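Alpha,alpha-trehalose-phosphate synthase (UDP-forming) (PDB 5TVG) is a family 20 glycosyltransferase of the GT-B fold, whose two Rossmann-like domains face a cleft that holds uridine-5'-diphosphate. Local coordinates at residues A92-V97 with R174-H179; G236-A241 with D449-R454; S270-D275 with F303-P308; R283-E288 with Y414-M419. All coordinates share one frame; numbering follows the deposited sequence.

Interaction 1. Residues A92-V97 with R174-H179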
# COMPACT_ATOMS: atom_id res chain seq x y z
N ALA A 92 -2.22 -18.27 -11.12
CA ALA A 92 -3.05 -17.36 -10.35
C ALA A 92 -4.32 -18.02 -9.83
O ALA A 92 -4.99 -17.41 -8.99
CB ALA A 92 -3.42 -16.11 -11.16
N THR A 93 -4.68 -19.22 -10.28
CA THR A 93 -5.86 -19.89 -9.74
C THR A 93 -5.50 -21.16 -8.98
O THR A 93 -5.75 -21.24 -7.77
CB THR A 93 -6.87 -20.22 -10.86
OG1 THR A 93 -7.13 -19.06 -11.64
CG2 THR A 93 -8.18 -20.64 -10.27
N LEU A 94 -4.92 -22.16 -9.68
CA LEU A 94 -4.64 -23.48 -9.09
C LEU A 94 -3.60 -23.40 -7.98
O LEU A 94 -3.78 -23.99 -6.90
CB LEU A 94 -4.16 -24.44 -10.20
CG LEU A 94 -5.16 -24.79 -11.31
CD1 LEU A 94 -4.62 -25.79 -12.41
CD2 LEU A 94 -6.49 -25.28 -10.76
N TRP A 95 -2.47 -22.73 -8.25
CA TRP A 95 -1.39 -22.71 -7.27
C TRP A 95 -1.84 -22.11 -5.93
O TRP A 95 -1.60 -22.74 -4.88
CB TRP A 95 -0.16 -21.98 -7.83
CG TRP A 95 0.94 -21.90 -6.80
CD1 TRP A 95 1.10 -20.93 -5.83
CD2 TRP A 95 2.02 -22.83 -6.61
NE1 TRP A 95 2.22 -21.19 -5.08
CE2 TRP A 95 2.80 -22.36 -5.53
CE3 TRP A 95 2.42 -24.00 -7.26
CZ2 TRP A 95 3.94 -23.03 -5.08
CZ3 TRP A 95 3.56 -24.65 -6.82
CH2 TRP A 95 4.31 -24.16 -5.74
N PRO A 96 -2.47 -20.93 -5.87
CA PRO A 96 -2.90 -20.44 -4.54
C PRO A 96 -3.96 -21.33 -3.90
O PRO A 96 -3.86 -21.60 -2.70
CB PRO A 96 -3.42 -19.02 -4.83
CG PRO A 96 -3.76 -19.01 -6.28
CD PRO A 96 -2.73 -19.93 -6.93
N VAL A 97 -4.94 -21.83 -4.66
CA VAL A 97 -6.00 -22.62 -4.04
C VAL A 97 -5.44 -23.94 -3.51
O VAL A 97 -5.73 -24.33 -2.37
CB VAL A 97 -7.17 -22.87 -5.00
CG1 VAL A 97 -8.16 -23.83 -4.35
CG2 VAL A 97 -7.82 -21.55 -5.40
N ARG A 174 -13.25 -26.26 -4.04
CA ARG A 174 -14.39 -25.56 -4.63
C ARG A 174 -14.13 -24.08 -4.91
O ARG A 174 -14.92 -23.46 -5.62
CB ARG A 174 -15.57 -25.60 -3.66
CG ARG A 174 -16.29 -26.89 -3.53
CD ARG A 174 -17.15 -26.83 -2.27
NE ARG A 174 -18.25 -25.89 -2.38
CZ ARG A 174 -18.71 -25.14 -1.39
NH1 ARG A 174 -18.16 -25.20 -0.19
NH2 ARG A 174 -19.73 -24.33 -1.61
N VAL A 175 -13.08 -23.49 -4.32
CA VAL A 175 -12.77 -22.10 -4.60
C VAL A 175 -12.44 -21.92 -6.07
O VAL A 175 -12.74 -20.87 -6.67
CB VAL A 175 -11.64 -21.62 -3.66
CG1 VAL A 175 -11.12 -20.25 -4.07
CG2 VAL A 175 -12.13 -21.55 -2.22
N VAL A 176 -11.86 -22.94 -6.70
CA VAL A 176 -11.64 -22.97 -8.14
C VAL A 176 -12.98 -23.18 -8.85
O VAL A 176 -13.58 -24.25 -8.71
CB VAL A 176 -10.68 -24.11 -8.54
CG1 VAL A 176 -10.51 -24.13 -10.08
CG2 VAL A 176 -9.33 -23.98 -7.82
N PRO A 177 -13.48 -22.23 -9.64
CA PRO A 177 -14.83 -22.37 -10.18
C PRO A 177 -15.01 -23.62 -11.03
O PRO A 177 -16.03 -24.31 -10.88
CB PRO A 177 -15.02 -21.08 -10.99
CG PRO A 177 -14.15 -20.07 -10.19
CD PRO A 177 -12.96 -20.85 -9.76
N PRO A 178 -14.07 -24.00 -11.92
CA PRO A 178 -14.30 -25.24 -12.67
C PRO A 178 -13.88 -26.53 -11.97
O PRO A 178 -13.45 -27.48 -12.63
CB PRO A 178 -13.49 -25.02 -13.96
CG PRO A 178 -12.37 -24.19 -13.55
CD PRO A 178 -12.95 -23.23 -12.51
N HIS A 179 -14.04 -26.60 -10.63
CA HIS A 179 -13.53 -27.75 -9.88
C HIS A 179 -14.12 -29.07 -10.39
O HIS A 179 -13.38 -30.03 -10.63
CB HIS A 179 -13.81 -27.55 -8.39
CG HIS A 179 -15.25 -27.25 -8.05
ND1 HIS A 179 -16.19 -28.24 -7.82
CD2 HIS A 179 -15.90 -26.07 -7.91
CE1 HIS A 179 -17.35 -27.68 -7.54
NE2 HIS A 179 -17.21 -26.36 -7.61
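Val176 and Val97 carry most of this contact, where a loop packs on the side of helix 79-98. The CG2 methyl of Val176 sits against the whole branch point of Val97. It lies 3.7 Å from Val97 CG1 and touches Val97 CB and CG2 as well. Val97 has CG1 anti to the backbone N (chi1 174°), which turns both of its methyls to the loop. Val97 CG2 also reaches Val175, 3.8 Å from Val175 CG1. The second branch of Val176 faces the preceding turn of the helix. There Val176 CG1 lies 4.2 Å from Thr93 CG2 and 4.2 Å from Leu94 CD2. Thr93 thus offers its methyl to the loop, while its OG1 bonds to the carbonyl of Arg106. The loop runs on through a type I turn, Val176 to His179, into helix 179-186. The loop also meets the second subunit, where Arg174 forms a salt bridge with Glu397 of that subunit. Between the two segments every contact is apolar and no hydrogen bond crosses. The fit of branched side chains, buried from solvent, therefore holds helix and loop together without a directional bond.

Interaction 2. Residues G236-A241 with D449-R454; sequences GVYPDA and DLSVWR
Three direct hydrogen bonds join Tyr238 and Val237 to the start of helix 450-461. Two come from Arg454, which grips Tyr238 OH end-on. Arg454 NH2 lies 3.0 Å and Arg454 NH1 3.1 Å from Tyr238 OH. The oxygen is in the guanidinium plane, and that plane is turned 56° from the phenol ring. A bend at chi3 (70°) of Arg454 brings the group round to the hydroxyl. Arg454 NH1 also bonds to the carbonyl of Gly35. The third bond is from Leu450 N to Val237 O, 3.1 Å. Asp449 is the N-cap of its helix; its OD1 accepts a weak capping bond from Ser451 N. One water lies near Gly236 N, Asp449 O and Trp453 N, with weak bonds to the two nitrogens and a doubtful one to Asp449 O. The apolar part is a CH-pi contact. Leu450 CB stands over one face of the Tyr238 ring, 4.2 Å from the centroid, while Ser451 OG is at the ring edge. The Leu450 CD1 methyl makes a van der Waals contact with Gly236 O, 3.6 Å away. Segment 236-241 leads from the N-terminal sheet into helix 239-248. Tyr238 and Leu450 also touch Val34 of helix 31-43, and Trp453 meets Trp137 and Phe162 on strands 135-139 and 159-162. Val237 packs on helix 376-384, and Pro239 on that helix and on 431-447.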
# COMPACT_ATOMS: atom_id res chain seq x y z
N GLY A 236 11.19 -38.74 -3.12
CA GLY A 236 12.40 -38.70 -2.30
C GLY A 236 13.64 -38.17 -3.01
O GLY A 236 13.55 -37.52 -4.06
N VAL A 237 14.81 -38.49 -2.47
CA VAL A 237 16.08 -37.98 -2.98
C VAL A 237 17.08 -39.12 -3.01
O VAL A 237 16.77 -40.26 -2.63
CB VAL A 237 16.62 -36.82 -2.10
CG1 VAL A 237 15.59 -35.66 -2.01
CG2 VAL A 237 16.98 -37.35 -0.73
N TYR A 238 18.30 -38.82 -3.45
CA TYR A 238 19.41 -39.76 -3.40
C TYR A 238 20.32 -39.32 -2.26
O TYR A 238 21.29 -38.58 -2.48
CB TYR A 238 20.19 -39.81 -4.71
CG TYR A 238 19.44 -40.46 -5.85
CD1 TYR A 238 18.78 -41.67 -5.68
CD2 TYR A 238 19.44 -39.90 -7.12
CE1 TYR A 238 18.11 -42.29 -6.72
CE2 TYR A 238 18.79 -40.53 -8.19
CZ TYR A 238 18.12 -41.71 -7.98
OH TYR A 238 17.46 -42.34 -9.02
N PRO A 239 20.05 -39.77 -1.02
CA PRO A 239 20.74 -39.18 0.14
C PRO A 239 22.24 -39.40 0.13
O PRO A 239 22.98 -38.54 0.62
CB PRO A 239 20.08 -39.89 1.33
CG PRO A 239 19.62 -41.20 0.80
CD PRO A 239 19.20 -40.91 -0.64
N ASP A 240 22.71 -40.53 -0.37
CA ASP A 240 24.15 -40.80 -0.43
C ASP A 240 24.85 -40.01 -1.55
O ASP A 240 26.03 -39.68 -1.42
CB ASP A 240 24.39 -42.31 -0.54
CG ASP A 240 23.79 -43.10 0.67
OD1 ASP A 240 23.74 -42.57 1.79
OD2 ASP A 240 23.37 -44.25 0.49
N ALA A 241 24.17 -39.76 -2.68
CA ALA A 241 24.73 -38.85 -3.67
C ALA A 241 24.75 -37.41 -3.12
O ALA A 241 25.72 -36.67 -3.34
CB ALA A 241 23.93 -38.92 -4.99
N ASP A 449 13.97 -43.77 -1.23
CA ASP A 449 14.77 -42.85 -2.02
C ASP A 449 14.05 -42.61 -3.35
O ASP A 449 12.96 -43.14 -3.59
CB ASP A 449 16.19 -43.38 -2.13
CG ASP A 449 16.34 -44.52 -3.11
OD1 ASP A 449 15.37 -44.88 -3.81
OD2 ASP A 449 17.44 -45.11 -3.13
N LEU A 450 14.62 -41.75 -4.20
CA LEU A 450 13.95 -41.34 -5.44
C LEU A 450 13.65 -42.53 -6.37
O LEU A 450 12.69 -42.47 -7.14
CB LEU A 450 14.80 -40.26 -6.12
CG LEU A 450 14.37 -39.57 -7.42
CD1 LEU A 450 12.97 -38.93 -7.32
CD2 LEU A 450 15.42 -38.52 -7.81
N SER A 451 14.42 -43.62 -6.28
CA SER A 451 14.18 -44.80 -7.12
C SER A 451 12.81 -45.42 -6.86
O SER A 451 12.18 -45.94 -7.79
CB SER A 451 15.27 -45.85 -6.90
OG SER A 451 16.41 -45.49 -7.65
N VAL A 452 12.36 -45.41 -5.60
CA VAL A 452 11.07 -46.01 -5.25
C VAL A 452 9.94 -45.25 -5.93
O VAL A 452 8.99 -45.84 -6.45
CB VAL A 452 10.90 -46.04 -3.70
CG1 VAL A 452 9.52 -46.58 -3.27
CG2 VAL A 452 11.99 -46.89 -3.05
N TRP A 453 10.02 -43.92 -5.92
CA TRP A 453 9.01 -43.13 -6.62
C TRP A 453 8.95 -43.50 -8.11
O TRP A 453 7.88 -43.74 -8.66
CB TRP A 453 9.32 -41.64 -6.43
CG TRP A 453 8.44 -40.72 -7.15
CD1 TRP A 453 7.17 -40.38 -6.82
CD2 TRP A 453 8.76 -39.98 -8.34
NE1 TRP A 453 6.67 -39.46 -7.73
CE2 TRP A 453 7.63 -39.19 -8.67
CE3 TRP A 453 9.90 -39.89 -9.16
CZ2 TRP A 453 7.61 -38.33 -9.78
CZ3 TRP A 453 9.87 -39.03 -10.27
CH2 TRP A 453 8.74 -38.28 -10.56
N ARG A 454 10.11 -43.53 -8.76
CA ARG A 454 10.13 -43.81 -10.19
C ARG A 454 9.75 -45.26 -10.49
O ARG A 454 8.90 -45.51 -11.35
CB ARG A 454 11.51 -43.46 -10.75
CG ARG A 454 11.73 -43.92 -12.16
CD ARG A 454 13.08 -43.45 -12.62
NE ARG A 454 14.17 -44.16 -11.96
CZ ARG A 454 15.02 -43.62 -11.10
NH1 ARG A 454 14.94 -42.33 -10.76
NH2 ARG A 454 15.97 -44.38 -10.57
O HOH W 1 10.78 -41.86 -3.65

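Interaction 3. Residues S270-D275 with F303-P308. With UDP (uridine-5'-diphosphate), chain I.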
# COMPACT_ATOMS: atom_id res chain seq x y z
N SER A 270 18.44 -21.51 5.28
CA SER A 270 17.19 -21.70 4.55
C SER A 270 17.45 -21.52 3.07
O SER A 270 18.22 -20.64 2.68
CB SER A 270 16.11 -20.70 4.96
OG SER A 270 15.62 -20.99 6.24
N VAL A 271 16.82 -22.36 2.24
CA VAL A 271 16.81 -22.22 0.78
C VAL A 271 15.37 -22.40 0.31
O VAL A 271 14.76 -23.45 0.57
CB VAL A 271 17.73 -23.22 0.06
CG1 VAL A 271 17.56 -23.06 -1.47
CG2 VAL A 271 19.21 -22.99 0.43
N ASP A 272 14.82 -21.38 -0.37
CA ASP A 272 13.43 -21.41 -0.81
C ASP A 272 13.28 -20.53 -2.05
O ASP A 272 13.83 -19.43 -2.09
CB ASP A 272 12.46 -20.84 0.25
CG ASP A 272 12.57 -21.52 1.61
OD1 ASP A 272 13.61 -21.38 2.28
OD2 ASP A 272 11.59 -22.18 2.03
N ARG A 273 12.48 -20.97 -3.03
CA ARG A 273 11.94 -19.98 -3.98
C ARG A 273 11.15 -18.93 -3.20
O ARG A 273 10.61 -19.19 -2.13
CB ARG A 273 11.03 -20.62 -5.03
CG ARG A 273 11.68 -21.55 -6.10
CD ARG A 273 10.60 -22.19 -7.04
NE ARG A 273 9.61 -22.93 -6.24
CZ ARG A 273 8.35 -22.53 -6.01
NH1 ARG A 273 7.89 -21.40 -6.54
NH2 ARG A 273 7.56 -23.27 -5.21
N LEU A 274 11.14 -17.71 -3.72
CA LEU A 274 10.44 -16.63 -3.03
C LEU A 274 8.93 -16.72 -3.33
O LEU A 274 8.34 -15.90 -4.03
CB LEU A 274 11.05 -15.29 -3.42
CG LEU A 274 11.20 -14.29 -2.25
CD1 LEU A 274 11.95 -13.05 -2.71
CD2 LEU A 274 9.83 -13.90 -1.68
N ASP A 275 8.32 -17.76 -2.78
CA ASP A 275 6.91 -18.08 -2.97
C ASP A 275 6.16 -17.78 -1.67
O ASP A 275 6.71 -17.95 -0.58
CB ASP A 275 6.74 -19.58 -3.36
CG ASP A 275 5.40 -19.88 -4.03
OD1 ASP A 275 4.36 -19.69 -3.36
OD2 ASP A 275 5.39 -20.30 -5.22
N PHE A 303 21.39 -16.09 10.38
CA PHE A 303 20.34 -16.69 9.58
C PHE A 303 20.62 -16.30 8.12
O PHE A 303 20.54 -15.12 7.76
CB PHE A 303 18.96 -16.23 10.07
CG PHE A 303 17.79 -16.74 9.24
CD1 PHE A 303 17.93 -17.87 8.41
CD2 PHE A 303 16.55 -16.13 9.32
CE1 PHE A 303 16.88 -18.33 7.65
CE2 PHE A 303 15.48 -16.58 8.59
CZ PHE A 303 15.65 -17.71 7.74
N VAL A 304 20.97 -17.29 7.29
CA VAL A 304 21.19 -17.10 5.86
C VAL A 304 19.94 -17.59 5.13
O VAL A 304 19.53 -18.75 5.30
CB VAL A 304 22.44 -17.86 5.36
CG1 VAL A 304 22.46 -17.87 3.78
CG2 VAL A 304 23.73 -17.23 5.91
N GLN A 305 19.31 -16.70 4.37
CA GLN A 305 18.15 -17.07 3.56
C GLN A 305 18.50 -16.83 2.09
O GLN A 305 18.59 -15.68 1.65
CB GLN A 305 16.91 -16.28 3.93
CG GLN A 305 15.72 -16.49 2.94
CD GLN A 305 15.03 -17.84 3.12
OE1 GLN A 305 14.49 -18.13 4.20
NE2 GLN A 305 15.05 -18.68 2.07
N ILE A 306 18.71 -17.91 1.36
CA ILE A 306 18.84 -17.87 -0.09
C ILE A 306 17.43 -18.02 -0.64
O ILE A 306 16.74 -19.00 -0.32
CB ILE A 306 19.76 -18.98 -0.60
CG1 ILE A 306 21.19 -18.70 -0.13
CG2 ILE A 306 19.65 -19.12 -2.14
CD1 ILE A 306 22.14 -19.83 -0.34
N ALA A 307 16.99 -17.03 -1.40
CA ALA A 307 15.60 -16.94 -1.87
C ALA A 307 15.58 -16.35 -3.28
O ALA A 307 15.31 -15.16 -3.48
CB ALA A 307 14.77 -16.09 -0.90
N PRO A 308 15.85 -17.16 -4.30
CA PRO A 308 15.79 -16.66 -5.67
C PRO A 308 14.37 -16.30 -6.08
O PRO A 308 13.41 -16.95 -5.64
CB PRO A 308 16.33 -17.84 -6.51
CG PRO A 308 16.15 -19.06 -5.62
CD PRO A 308 16.27 -18.57 -4.21
N1 UDP I . 17.03 -25.44 -5.57
C2 UDP I . 18.25 -25.20 -6.16
N3 UDP I . 18.69 -23.90 -6.11
C4 UDP I . 18.04 -22.83 -5.53
C5 UDP I . 16.77 -23.15 -4.93
C6 UDP I . 16.31 -24.42 -4.98
O2 UDP I . 18.92 -26.08 -6.69
O4 UDP I . 18.57 -21.70 -5.57
C1' UDP I . 16.52 -26.82 -5.61
C2' UDP I . 16.54 -27.61 -4.30
O2' UDP I . 17.78 -28.28 -4.21
C3' UDP I . 15.43 -28.62 -4.54
C4' UDP I . 14.42 -27.82 -5.35
O4' UDP I . 15.17 -26.80 -6.03
O3' UDP I . 15.84 -29.82 -5.20
C5' UDP I . 13.41 -27.14 -4.47
O5' UDP I . 12.31 -28.05 -4.45
PA UDP I . 11.36 -28.15 -3.21
O1A UDP I . 10.64 -29.44 -3.37
O2A UDP I . 12.11 -27.92 -1.91
O3A UDP I . 10.34 -26.93 -3.39
PB UDP I . 9.84 -26.31 -4.76
O1B UDP I . 9.69 -27.51 -5.70
O2B UDP I . 8.40 -25.91 -4.46
O3B UDP I . 10.71 -25.20 -5.23
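Arg273 and Pro308 meet just past the ends of two parallel strands, and both touch uridine-5'-diphosphate. Arg273 grips the outer phosphate side-on. Its NE bonds to UDP O3B at 2.7 Å, nearly straight (169°), and its NH2 bonds to UDP O2B at 2.9 Å. The phosphorus lies at the edge of the guanidinium, near its plane. At the other end of the ligand, Val271 CG1 touches UDP C5 at 3.6 Å and Pro308 CG lies 3.6 Å from UDP O4. In the next shell, Arg273 NH1 forms a salt bridge with Asp275 OD2, 3.0 Å, and also bonds to Thr310. Leu274 N bonds to Pro308 O at 3.1 Å and ties the two loops together. Further back the strands pair in parallel register, Ser270 with Gln305 and Val271 with Ile306. Their ladder ends with Asp272 N bonded to Ile306 O. Gln305 bends at chi2 (75°), and its NE2 reaches Asp272 OD1 at 3.1 Å, almost straight at 176°. The same nitrogen bonds to Ile306 O, so that carbonyl takes two donors. Asp272 OD1 has its strongest partner in Arg283 of helix 280-293, the helix that links the two strands in this beta-alpha-beta unit. Two N-H groups of Arg273 thus hold two phosphate oxygens, and the salt bridge to Asp275 fixes the rotation of the guanidinium. Val271 and Pro308 give the base an apolar border.

Interaction 4. Residues R283-E288 with Y414-M419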
# COMPACT_ATOMS: atom_id res chain seq x y z
N ARG A 283 8.77 -16.84 8.99
CA ARG A 283 10.09 -17.37 9.31
C ARG A 283 11.02 -16.27 9.81
O ARG A 283 11.66 -16.41 10.86
CB ARG A 283 10.65 -18.06 8.08
CG ARG A 283 11.88 -18.85 8.36
CD ARG A 283 12.45 -19.49 7.09
NE ARG A 283 11.47 -20.33 6.41
CZ ARG A 283 11.71 -20.88 5.23
NH1 ARG A 283 10.77 -21.63 4.65
NH2 ARG A 283 12.89 -20.66 4.64
N PHE A 284 11.08 -15.14 9.09
CA PHE A 284 11.93 -14.04 9.52
C PHE A 284 11.49 -13.50 10.88
O PHE A 284 12.31 -13.26 11.77
CB PHE A 284 11.90 -12.89 8.48
CG PHE A 284 12.74 -13.12 7.26
CD1 PHE A 284 13.04 -14.42 6.83
CD2 PHE A 284 13.20 -12.05 6.51
CE1 PHE A 284 13.79 -14.64 5.69
CE2 PHE A 284 13.95 -12.25 5.36
CZ PHE A 284 14.25 -13.54 4.94
N GLN A 285 10.19 -13.25 11.04
CA GLN A 285 9.72 -12.67 12.29
C GLN A 285 9.96 -13.60 13.48
O GLN A 285 10.18 -13.12 14.59
CB GLN A 285 8.24 -12.29 12.18
CG GLN A 285 8.03 -11.18 11.17
CD GLN A 285 6.58 -10.90 10.88
OE1 GLN A 285 5.72 -11.75 11.10
NE2 GLN A 285 6.28 -9.71 10.37
N SER A 286 9.96 -14.93 13.26
CA SER A 286 10.19 -15.86 14.37
C SER A 286 11.66 -15.87 14.78
O SER A 286 11.97 -16.05 15.97
CB SER A 286 9.74 -17.26 13.99
OG SER A 286 8.34 -17.28 13.77
N PHE A 287 12.56 -15.74 13.82
CA PHE A 287 13.97 -15.57 14.16
C PHE A 287 14.17 -14.26 14.92
O PHE A 287 14.95 -14.20 15.87
CB PHE A 287 14.81 -15.59 12.88
CG PHE A 287 16.29 -15.44 13.12
CD1 PHE A 287 17.01 -16.46 13.73
CD2 PHE A 287 16.95 -14.27 12.75
CE1 PHE A 287 18.38 -16.33 13.94
CE2 PHE A 287 18.32 -14.14 12.96
CZ PHE A 287 19.03 -15.16 13.55
N GLU A 288 13.48 -13.20 14.51
CA GLU A 288 13.50 -11.96 15.27
C GLU A 288 13.00 -12.22 16.70
O GLU A 288 13.63 -11.81 17.68
CB GLU A 288 12.66 -10.91 14.56
CG GLU A 288 12.51 -9.62 15.35
CD GLU A 288 11.43 -8.71 14.84
OE1 GLU A 288 10.55 -9.19 14.08
OE2 GLU A 288 11.42 -7.53 15.23
N TYR A 414 2.31 -20.72 11.94
CA TYR A 414 1.44 -19.67 12.43
C TYR A 414 1.65 -19.38 13.92
O TYR A 414 0.97 -18.50 14.44
CB TYR A 414 -0.03 -20.03 12.18
CG TYR A 414 -0.34 -20.11 10.70
CD1 TYR A 414 -0.63 -18.95 9.97
CD2 TYR A 414 -0.28 -21.32 10.03
CE1 TYR A 414 -0.88 -19.01 8.63
CE2 TYR A 414 -0.55 -21.39 8.68
CZ TYR A 414 -0.83 -20.22 7.99
OH TYR A 414 -1.10 -20.30 6.65
N ASP A 415 2.55 -20.10 14.59
CA ASP A 415 2.90 -19.92 16.01
C ASP A 415 4.37 -19.51 16.10
O ASP A 415 5.26 -20.37 16.23
CB ASP A 415 2.61 -21.24 16.78
CG ASP A 415 2.82 -21.12 18.29
OD1 ASP A 415 3.33 -20.08 18.78
OD2 ASP A 415 2.46 -22.08 18.99
N HIS A 416 4.61 -18.20 16.05
CA HIS A 416 5.98 -17.66 16.04
C HIS A 416 6.73 -18.01 17.31
O HIS A 416 7.94 -18.30 17.27
CB HIS A 416 5.93 -16.13 15.86
CG HIS A 416 5.38 -15.71 14.52
ND1 HIS A 416 5.34 -14.39 14.12
CD2 HIS A 416 4.86 -16.44 13.51
CE1 HIS A 416 4.81 -14.32 12.91
NE2 HIS A 416 4.52 -15.55 12.51
N ALA A 417 6.04 -18.00 18.46
CA ALA A 417 6.72 -18.35 19.71
C ALA A 417 7.20 -19.79 19.66
O ALA A 417 8.34 -20.08 20.05
CB ALA A 417 5.80 -18.12 20.93
N GLN A 418 6.38 -20.71 19.14
CA GLN A 418 6.86 -22.08 19.03
C GLN A 418 8.07 -22.17 18.09
O GLN A 418 9.03 -22.92 18.35
CB GLN A 418 5.75 -23.02 18.54
CG GLN A 418 6.18 -24.52 18.57
CD GLN A 418 5.27 -25.46 17.75
OE1 GLN A 418 4.55 -25.03 16.84
NE2 GLN A 418 5.29 -26.76 18.09
N MET A 419 8.03 -21.43 16.97
CA MET A 419 9.15 -21.49 16.03
C MET A 419 10.43 -20.94 16.65
O MET A 419 11.51 -21.52 16.48
CB MET A 419 8.81 -20.72 14.75
CG MET A 419 7.66 -21.32 13.96
SD MET A 419 8.04 -21.62 12.21
CE MET A 419 8.03 -19.95 11.49
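The His416 ring meets Gln285 at its edge. Gln285 OE1 lies 3.3 Å from His416 CE1, near the ring plane, and the amide is turned 59° against the ring. Gln285 NE2 bonds to Glu327, which fixes the amide and leaves its oxygen toward the imidazole. Ser286 OG approaches the same ring obliquely, 3.4 Å from His416 CG. This serine is the closest point of the two helices. Its OG lies 3.3 Å from His416 CA, and the CA atoms of Ser286 and His416 are 4.9 Å apart. With OG anti to the carbonyl carbon (chi1 -64°), the hydroxyl bonds back to the carbonyl of Glu282 in its own helix. Met419, one turn on from His416, also packs on Ser286. Met419 CB lies 3.7 Å from Ser286 CB. Bends at chi2 and chi3 bring Met419 CE to 3.5 Å from Ser286 OG and against Arg283 CA. Asp415 is the N-cap of the second helix, and its OD1 accepts from Gln418 N at 3.1 Å. Arg109 of the second subunit forms a salt bridge with Asp415. No hydrogen bond links the two segments. Helices 280-293 and 416-428 lie together on the C-terminal parallel sheet, with Ser286 and Met419 both touching Tyr366 of strand 364-367. Helix 315-335 lies beyond Phe284 and Glu288.

In the fold
From the N terminus, interaction 1 comes first and closes within the N-terminal domain before any other opens. Interaction 2 then opens where the chain leaves that domain's sheet. It closes more than 200 residues later, as the chain returns, so it spans the C-terminal domain. Interactions 3 and 4 both lie within that span. Their segments alternate along the chain, so they cross: 3 pairs two strands, and 4 packs the helix between those strands on a later one. The two touch, with Phe287 against Phe303. Interaction 1 reaches interaction 3 across the cleft through a probable hydrogen bond from Trp95 to Asp275. Interactions 1 and 4 both face the second subunit.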